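Local coordinates for putative nitroreductase (Thermotoga maritima, PDB 1VKW), which is a putative nitroreductase that probably acts as an oxidoreductase, at residues F74-Q86 and E178-L192. Sequence-based numbering, arbitrary orientation.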
loop_
_atom_site.group_PDB
_atom_site.type_symbol
_atom_site.label_atom_id
_atom_site.label_comp_id
_atom_site.label_asym_id
_atom_site.label_seq_id
_atom_site.Cartn_x
_atom_site.Cartn_y
_atom_site.Cartn_z
ATOM N N PHE A 74 -6.613 -1.525 -17.198
ATOM C CA PHE A 74 -6.330 -0.445 -16.256
ATOM C C PHE A 74 -6.995 -0.632 -14.873
ATOM O O PHE A 74 -6.304 -0.651 -13.833
ATOM C CB PHE A 74 -6.725 0.906 -16.866
ATOM C CG PHE A 74 -6.139 2.088 -16.137
ATOM C CD1 PHE A 74 -6.833 2.693 -15.099
ATOM C CD2 PHE A 74 -4.889 2.592 -16.494
ATOM C CE1 PHE A 74 -6.297 3.786 -14.424
ATOM C CE2 PHE A 74 -4.344 3.687 -15.823
ATOM C CZ PHE A 74 -5.049 4.280 -14.784
ATOM N N ASP A 75 -8.321 -0.779 -14.856
ATOM C CA ASP A 75 -9.070 -0.814 -13.581
ATOM C C ASP A 75 -8.678 -2.012 -12.698
ATOM O O ASP A 75 -8.595 -1.892 -11.468
ATOM C CB ASP A 75 -10.588 -0.828 -13.841
ATOM C CG ASP A 75 -11.074 0.423 -14.571
ATOM O OD1 ASP A 75 -10.403 1.475 -14.473
ATOM O OD2 ASP A 75 -12.114 0.451 -15.267
ATOM N N GLU A 76 -8.431 -3.163 -13.319
ATOM C CA GLU A 76 -8.083 -4.362 -12.557
ATOM C C GLU A 76 -6.694 -4.243 -11.948
ATOM O O GLU A 76 -6.438 -4.784 -10.871
ATOM C CB GLU A 76 -8.165 -5.624 -13.415
ATOM C CG GLU A 76 -9.579 -6.033 -13.817
ATOM C CD GLU A 76 -9.959 -5.592 -15.216
ATOM O OE1 GLU A 76 -10.147 -4.377 -15.443
ATOM O OE2 GLU A 76 -10.082 -6.469 -16.097
ATOM N N LEU A 77 -5.794 -3.550 -12.637
ATOM C CA LEU A 77 -4.446 -3.341 -12.113
ATOM C C LEU A 77 -4.416 -2.300 -10.979
ATOM O O LEU A 77 -3.646 -2.444 -10.034
ATOM C CB LEU A 77 -3.481 -2.963 -13.234
ATOM C CG LEU A 77 -3.074 -4.124 -14.147
ATOM C CD1 LEU A 77 -2.373 -3.588 -15.373
ATOM C CD2 LEU A 77 -2.194 -5.132 -13.420
ATOM N N VAL A 78 -5.246 -1.262 -11.072
ATOM C CA VAL A 78 -5.439 -0.323 -9.943
ATOM C C VAL A 78 -5.919 -1.109 -8.716
ATOM O O VAL A 78 -5.423 -0.905 -7.606
ATOM C CB VAL A 78 -6.422 0.830 -10.305
ATOM C CG1 VAL A 78 -6.788 1.662 -9.092
ATOM C CG2 VAL A 78 -5.818 1.732 -11.340
ATOM N N GLU A 79 -6.868 -2.020 -8.938
ATOM C CA GLU A 79 -7.376 -2.918 -7.906
ATOM C C GLU A 79 -6.247 -3.709 -7.269
ATOM O O GLU A 79 -6.182 -3.817 -6.045
ATOM C CB GLU A 79 -8.412 -3.892 -8.510
ATOM C CG GLU A 79 -9.317 -4.567 -7.491
ATOM C CD GLU A 79 -10.295 -3.592 -6.857
ATOM O OE1 GLU A 79 -11.285 -3.217 -7.525
ATOM O OE2 GLU A 79 -10.076 -3.204 -5.694
ATOM N N TYR A 80 -5.369 -4.271 -8.104
ATOM C CA TYR A 80 -4.222 -5.046 -7.620
ATOM C C TYR A 80 -3.321 -4.196 -6.715
ATOM O O TYR A 80 -2.981 -4.603 -5.601
ATOM C CB TYR A 80 -3.426 -5.642 -8.792
ATOM C CG TYR A 80 -2.516 -6.785 -8.372
ATOM C CD1 TYR A 80 -2.969 -8.096 -8.381
ATOM C CD2 TYR A 80 -1.215 -6.549 -7.935
ATOM C CE1 TYR A 80 -2.152 -9.144 -7.980
ATOM C CE2 TYR A 80 -0.383 -7.603 -7.535
ATOM C CZ TYR A 80 -0.863 -8.897 -7.557
ATOM O OH TYR A 80 -0.060 -9.949 -7.159
ATOM N N GLY A 81 -2.963 -3.004 -7.182
ATOM C CA GLY A 81 -2.185 -2.065 -6.381
ATOM C C GLY A 81 -2.887 -1.642 -5.104
ATOM O O GLY A 81 -2.279 -1.607 -4.041
ATOM N N PHE A 82 -4.182 -1.355 -5.210
ATOM C CA PHE A 82 -4.984 -0.872 -4.080
ATOM C C PHE A 82 -5.083 -1.915 -2.958
ATOM O O PHE A 82 -4.803 -1.622 -1.791
ATOM C CB PHE A 82 -6.376 -0.473 -4.586
ATOM C CG PHE A 82 -7.238 0.205 -3.550
ATOM C CD1 PHE A 82 -6.941 1.498 -3.114
ATOM C CD2 PHE A 82 -8.347 -0.442 -3.014
ATOM C CE1 PHE A 82 -7.741 2.134 -2.159
ATOM C CE2 PHE A 82 -9.143 0.183 -2.053
ATOM C CZ PHE A 82 -8.837 1.476 -1.624
ATOM N N GLN A 83 -5.445 -3.142 -3.321
ATOM C CA GLN A 83 -5.560 -4.216 -2.341
ATOM C C GLN A 83 -4.198 -4.693 -1.872
ATOM O O GLN A 83 -4.015 -4.978 -0.691
ATOM C CB GLN A 83 -6.379 -5.378 -2.907
ATOM C CG GLN A 83 -7.847 -5.044 -3.052
ATOM C CD GLN A 83 -8.636 -6.124 -3.767
ATOM O OE1 GLN A 83 -8.392 -7.315 -3.580
ATOM N NE2 GLN A 83 -9.588 -5.707 -4.591
ATOM N N GLY A 84 -3.255 -4.785 -2.805
ATOM C CA GLY A 84 -1.898 -5.235 -2.524
ATOM C C GLY A 84 -1.160 -4.358 -1.521
ATOM O O GLY A 84 -0.478 -4.867 -0.632
ATOM N N GLU A 85 -1.298 -3.043 -1.644
ATOM C CA GLU A 85 -0.648 -2.150 -0.697
ATOM C C GLU A 85 -1.315 -2.203 0.684
ATOM O O GLU A 85 -0.634 -2.032 1.690
ATOM C CB GLU A 85 -0.544 -0.730 -1.250
ATOM C CG GLU A 85 0.279 0.236 -0.395
ATOM C CD GLU A 85 1.768 -0.076 -0.298
ATOM O OE1 GLU A 85 2.238 -1.064 -0.895
ATOM O OE2 GLU A 85 2.492 0.693 0.381
ATOM N N GLN A 86 -2.622 -2.480 0.748
ATOM C CA GLN A 86 -3.272 -2.719 2.036
ATOM C C GLN A 86 -2.614 -3.887 2.771
ATOM O O GLN A 86 -2.372 -3.822 3.983
ATOM C CB GLN A 86 -4.775 -2.967 1.857
ATOM C CG GLN A 86 -5.555 -1.677 1.599
ATOM C CD GLN A 86 -7.009 -1.938 1.302
ATOM O OE1 GLN A 86 -7.789 -2.212 2.214
ATOM N NE2 GLN A 86 -7.380 -1.877 0.023
ATOM N N GLU A 178 -0.463 7.125 -15.352
ATOM C CA GLU A 178 -0.444 6.179 -16.476
ATOM C C GLU A 178 -0.122 4.734 -16.044
ATOM O O GLU A 178 -0.155 3.815 -16.870
ATOM C CB GLU A 178 0.605 6.604 -17.517
ATOM C CG GLU A 178 0.614 8.078 -17.919
ATOM C CD GLU A 178 -0.636 8.519 -18.662
ATOM O OE1 GLU A 178 -1.697 7.862 -18.551
ATOM O OE2 GLU A 178 -0.562 9.552 -19.361
ATOM N N ARG A 179 0.212 4.552 -14.770
ATOM C CA ARG A 179 0.662 3.271 -14.223
ATOM C C ARG A 179 -0.353 2.776 -13.197
ATOM O O ARG A 179 -0.309 3.185 -12.033
ATOM C CB ARG A 179 2.010 3.460 -13.527
ATOM C CG ARG A 179 3.066 4.021 -14.420
ATOM C CD ARG A 179 3.418 3.086 -15.543
ATOM N NE ARG A 179 4.381 3.668 -16.451
ATOM C CZ ARG A 179 4.842 3.054 -17.525
ATOM N NH1 ARG A 179 4.424 1.826 -17.837
ATOM N NH2 ARG A 179 5.725 3.669 -18.296
ATOM N N PRO A 180 -1.272 1.914 -13.631
ATOM C CA PRO A 180 -2.434 1.602 -12.823
ATOM C C PRO A 180 -2.087 0.949 -11.484
ATOM O O PRO A 180 -2.682 1.297 -10.475
ATOM C CB PRO A 180 -3.283 0.702 -13.740
ATOM C CG PRO A 180 -2.364 0.198 -14.792
ATOM C CD PRO A 180 -1.290 1.214 -14.932
ATOM N N VAL A 181 -1.092 0.070 -11.451
ATOM C CA VAL A 181 -0.725 -0.586 -10.186
ATOM C C VAL A 181 -0.218 0.454 -9.185
ATOM O O VAL A 181 -0.690 0.507 -8.057
ATOM C CB VAL A 181 0.307 -1.720 -10.379
ATOM C CG1 VAL A 181 0.599 -2.413 -9.050
ATOM C CG2 VAL A 181 -0.211 -2.740 -11.378
ATOM N N ASP A 182 0.715 1.293 -9.629
ATOM C CA ASP A 182 1.251 2.387 -8.815
ATOM C C ASP A 182 0.146 3.357 -8.372
ATOM O O ASP A 182 0.140 3.805 -7.233
ATOM C CB ASP A 182 2.358 3.135 -9.578
ATOM C CG ASP A 182 3.538 2.220 -9.972
ATOM O OD1 ASP A 182 3.934 1.354 -9.168
ATOM O OD2 ASP A 182 4.139 2.305 -11.061
ATOM N N LEU A 183 -0.783 3.667 -9.278
ATOM C CA LEU A 183 -1.964 4.468 -8.948
ATOM C C LEU A 183 -2.724 3.863 -7.769
ATOM O O LEU A 183 -3.026 4.560 -6.804
ATOM C CB LEU A 183 -2.914 4.581 -10.149
ATOM C CG LEU A 183 -3.805 5.837 -10.178
ATOM C CD1 LEU A 183 -4.578 5.898 -11.485
ATOM C CD2 LEU A 183 -4.750 5.916 -9.009
ATOM N N GLY A 184 -3.008 2.562 -7.862
ATOM C CA GLY A 184 -3.722 1.845 -6.820
ATOM C C GLY A 184 -2.979 1.862 -5.499
ATOM O O GLY A 184 -3.591 2.029 -4.453
ATOM N N ILE A 185 -1.662 1.665 -5.557
ATOM C CA ILE A 185 -0.807 1.696 -4.363
ATOM C C ILE A 185 -0.930 3.047 -3.640
ATOM O O ILE A 185 -1.212 3.096 -2.443
ATOM C CB ILE A 185 0.673 1.372 -4.748
ATOM C CG1 ILE A 185 0.815 -0.105 -5.161
ATOM C CG2 ILE A 185 1.627 1.643 -3.589
ATOM C CD1 ILE A 185 2.158 -0.446 -5.773
ATOM N N ALA A 186 -0.731 4.138 -4.379
ATOM C CA ALA A 186 -0.831 5.477 -3.810
ATOM C C ALA A 186 -2.243 5.754 -3.289
ATOM O O ALA A 186 -2.419 6.365 -2.232
ATOM C CB ALA A 186 -0.438 6.521 -4.844
ATOM N N LEU A 187 -3.245 5.299 -4.033
ATOM C CA LEU A 187 -4.643 5.505 -3.650
ATOM C C LEU A 187 -4.962 4.827 -2.323
ATOM O O LEU A 187 -5.740 5.365 -1.527
ATOM C CB LEU A 187 -5.579 4.995 -4.748
ATOM C CG LEU A 187 -7.076 5.272 -4.637
ATOM C CD1 LEU A 187 -7.368 6.739 -4.836
ATOM C CD2 LEU A 187 -7.817 4.418 -5.665
ATOM N N SER A 188 -4.349 3.667 -2.082
ATOM C CA SER A 188 -4.492 2.966 -0.801
ATOM C C SER A 188 -3.985 3.803 0.365
ATOM O O SER A 188 -4.630 3.854 1.417
ATOM C CB SER A 188 -3.796 1.595 -0.819
ATOM O OG SER A 188 -2.386 1.703 -0.680
ATOM N N HIS A 189 -2.846 4.472 0.187
ATOM C CA HIS A 189 -2.316 5.362 1.229
ATOM C C HIS A 189 -3.235 6.534 1.511
ATOM O O HIS A 189 -3.443 6.899 2.665
ATOM C CB HIS A 189 -0.916 5.885 0.860
ATOM C CG HIS A 189 0.160 4.846 0.927
ATOM N ND1 HIS A 189 1.431 5.119 1.391
ATOM C CD2 HIS A 189 0.155 3.534 0.594
ATOM C CE1 HIS A 189 2.162 4.017 1.331
ATOM N NE2 HIS A 189 1.415 3.044 0.844
ATOM N N ALA A 190 -3.767 7.149 0.455
ATOM C CA ALA A 190 -4.650 8.295 0.614
ATOM C C ALA A 190 -5.955 7.862 1.285
ATOM O O ALA A 190 -6.446 8.512 2.195
ATOM C CB ALA A 190 -4.921 8.935 -0.710
ATOM N N TYR A 191 -6.500 6.746 0.826
ATOM C CA TYR A 191 -7.714 6.190 1.404
ATOM C C TYR A 191 -7.565 5.867 2.898
ATOM O O TYR A 191 -8.366 6.293 3.720
ATOM C CB TYR A 191 -8.142 4.945 0.627
ATOM C CG TYR A 191 -9.214 4.180 1.343
ATOM C CD1 TYR A 191 -10.559 4.514 1.191
ATOM C CD2 TYR A 191 -8.884 3.135 2.200
ATOM C CE1 TYR A 191 -11.554 3.809 1.870
ATOM C CE2 TYR A 191 -9.864 2.431 2.895
ATOM C CZ TYR A 191 -11.194 2.770 2.725
ATOM O OH TYR A 191 -12.148 2.056 3.411
ATOM N N LEU A 192 -6.525 5.120 3.243
ATOM C CA LEU A 192 -6.303 4.703 4.627
ATOM C C LEU A 192 -6.002 5.871 5.581
ATOM O O LEU A 192 -6.456 5.872 6.721
ATOM C CB LEU A 192 -5.201 3.631 4.689
ATOM C CG LEU A 192 -5.543 2.268 4.063
ATOM C CD1 LEU A 192 -4.308 1.385 3.967
ATOM C CD2 LEU A 192 -6.650 1.545 4.819
#
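Gly81 and Gly184 face each other where helices 74-86 and 180-192 cross, with axes 6.3 Å apart at -41°. A CB on either glycine would clash with the opposite backbone, so the helices touch main chain to main chain. Five CA-H...O contacts run between them, among them Val78 CA to Pro180 O and, at 3.2 Å, Phe82 CA to Gly184 O. This close right-handed crossing resembles the GAS-right arrangement, though only helix 180-192 brings a small-xxx-small pair, Gly184 and Ser188.

Toward the start of both helices, Pro180 CB lies over a face of the Phe74 ring, 3.8 Å from its centroid, in a CH-pi contact. Leu183 CD1 meets the ring's edge at Phe74 CZ. At the crossing, Phe82 is a knob among Gly184, Leu187, Ser188 and Tyr191. Its CG stands anti to the backbone N (chi1 -173°), which carries the ring across to meet the Tyr191 face edge-on, planes at 70°.

On another flank, His189 NE2 donates to Glu85 OE2 at 2.6 Å, nearly straight, in the imidazole plane and on the anti side of the carboxylate. The Glu85 chain bends at chi2, and Ile185 CG2 packs on its CD. With Glu85 replaced by an alanine, His189 NE2 would probably lose its acceptor and a gap would open beside Ile185. Ser188 OG turns back to bond Ile185 O.

Farther out, Tyr191 OH bonds Glu201 and Gln86 NE2 reaches Lys47 O. Tyr212 of strand 211-215 touches Phe74, Val78 and Leu187; Ile204 of strand 203-207 touches Phe82. Helix 143-153 packs on Ala186 and Ala190.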